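Local coordinates for protein 11S globulin (Wrightia tinctoria, PDB 5WXU) that probably serves as a seed storage protein, assembled as a hexamer, and binds the plant hormone auxin (indole-3-acetic acid), at residues Val293-Glu297 with Asn322-Leu326. Sequence-based numbering, arbitrary orientation. Where two conformers were deposited one is given.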
# COMPACT_ATOMS: atom_id res chain seq x y z
N VAL B 293 -13.43 14.58 2.68
CA VAL B 293 -13.03 13.48 3.66
C VAL B 293 -13.96 13.62 4.86
O VAL B 293 -14.19 14.77 5.35
CB VAL B 293 -11.51 13.56 4.00
CG1 VAL B 293 -11.12 14.96 4.49
CG2 VAL B 293 -11.04 12.59 5.10
N ARG B 294 -14.51 12.48 5.33
CA ARG B 294 -15.40 12.47 6.49
C ARG B 294 -14.52 12.69 7.72
O ARG B 294 -13.44 12.07 7.87
CB ARG B 294 -16.25 11.15 6.57
CG ARG B 294 -17.16 10.85 7.79
CD ARG B 294 -17.98 9.51 7.60
NE ARG B 294 -17.82 8.60 8.74
CZ ARG B 294 -17.69 7.28 8.66
NH1 ARG B 294 -17.74 6.61 7.53
NH2 ARG B 294 -17.51 6.61 9.77
N ILE B 295 -14.99 13.54 8.63
CA ILE B 295 -14.22 13.95 9.81
C ILE B 295 -14.78 13.37 11.13
O ILE B 295 -14.09 13.34 12.18
CB ILE B 295 -14.22 15.49 9.86
CG1 ILE B 295 -13.31 16.09 8.80
CG2 ILE B 295 -13.84 16.03 11.20
CD1 ILE B 295 -11.94 15.50 8.74
N LYS B 296 -16.01 12.92 11.08
CA LYS B 296 -16.64 12.51 12.33
C LYS B 296 -17.60 11.38 12.18
O LYS B 296 -18.06 11.09 11.08
CB LYS B 296 -17.40 13.71 12.91
CG LYS B 296 -18.58 14.14 12.11
CD LYS B 296 -19.04 15.47 12.68
CE LYS B 296 -20.36 15.92 12.14
NZ LYS B 296 -21.48 15.02 12.52
N GLU B 297 -17.94 10.79 13.33
CA GLU B 297 -19.00 9.81 13.42
C GLU B 297 -19.62 9.93 14.81
O GLU B 297 -18.94 10.19 15.78
CB GLU B 297 -18.37 8.45 13.25
CG GLU B 297 -19.33 7.28 13.18
CD GLU B 297 -18.79 6.09 12.43
OE1 GLU B 297 -18.15 6.29 11.37
OE2 GLU B 297 -18.97 4.93 12.86
N ASN B 322 -14.22 2.16 9.82
CA ASN B 322 -15.41 2.98 9.93
C ASN B 322 -15.12 4.35 9.36
O ASN B 322 -15.80 4.82 8.49
CB ASN B 322 -15.93 3.11 11.41
CG ASN B 322 -15.89 1.79 12.19
OD1 ASN B 322 -15.45 1.68 13.42
ND2 ASN B 322 -16.37 0.74 11.50
N LEU B 323 -14.10 4.99 9.87
CA LEU B 323 -13.81 6.35 9.52
C LEU B 323 -12.39 6.40 8.94
O LEU B 323 -11.42 6.32 9.67
CB LEU B 323 -13.89 7.23 10.80
CG LEU B 323 -13.60 8.73 10.75
CD1 LEU B 323 -14.48 9.38 9.73
CD2 LEU B 323 -13.67 9.37 12.11
N PRO B 324 -12.25 6.64 7.62
CA PRO B 324 -10.99 6.46 6.95
C PRO B 324 -9.84 7.28 7.41
O PRO B 324 -8.72 6.79 7.48
CB PRO B 324 -11.31 6.77 5.45
CG PRO B 324 -12.72 6.61 5.36
CD PRO B 324 -13.37 6.75 6.69
N ILE B 325 -10.11 8.53 7.79
CA ILE B 325 -9.03 9.47 8.22
C ILE B 325 -8.28 8.98 9.47
O ILE B 325 -7.13 9.34 9.68
CB ILE B 325 -9.58 10.90 8.42
CG1 ILE B 325 -8.42 11.90 8.43
CG2 ILE B 325 -10.52 11.00 9.59
CD1 ILE B 325 -8.91 13.35 8.46
N LEU B 326 -8.92 8.12 10.23
CA LEU B 326 -8.24 7.51 11.38
C LEU B 326 -7.04 6.68 11.05
O LEU B 326 -6.13 6.56 11.85
CB LEU B 326 -9.20 6.69 12.22
CG LEU B 326 -10.37 7.43 12.92
CD1 LEU B 326 -11.27 6.51 13.70
CD2 LEU B 326 -9.88 8.58 13.83
O HOH W 1 -12.49 9.88 6.71
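Within its own segment, Arg294 NH2 pairs with Glu297 OE1 as a salt bridge. The modelled 1.8 Å between Arg294 NH2 and Glu297 OE1 is too short to be literal; Arg294 was deposited in two conformers, so the separation probably reflects disorder there. Glu297 OE2 has a second partner in Arg304.

A better-defined link runs through water 1, which donates to Arg294 O (2.7 Å) and accepts from Ile325 N (2.9 Å), joining the loop that leads into strand 296-298 to the backbone of 322-326. Arg294 NH1 and Arg294 NH2 both lie 2.8 Å from Asn322 O, a forked pair whose N-H...O angles of 116° make both hydrogen bonds weak.

Around this polar end the contact is largely aliphatic. Leu323 CD1 covers one guanidinium face, 3.6 Å from Arg294 NE, and Leu323 CD1 approaches Arg294 O at 3.4 Å. Farther along, Val293 CG2 lies 4.0 Å from Ile325 CB. Ile295 CD1 meets Ile325 CD1 at 3.7 Å.

In fold terms, strand 296-298 edges the sheet containing 158-162, with Ile295 bonding to Ala161 and Glu297 to Val159 through the backbone, whereas 322-326 follows strand 313-318 of the other cupin sheet. The contact thus couples the two halves of a bicupin. Arg294 also lies at the subunit interface, where its ion pair to Glu297 of the second subunit is long and weak and that subunit's Arg294 is close by. With 358 Å² buried but direct hydrogen bonds only weak, cohesion probably rests on aliphatic burial and the bridging water.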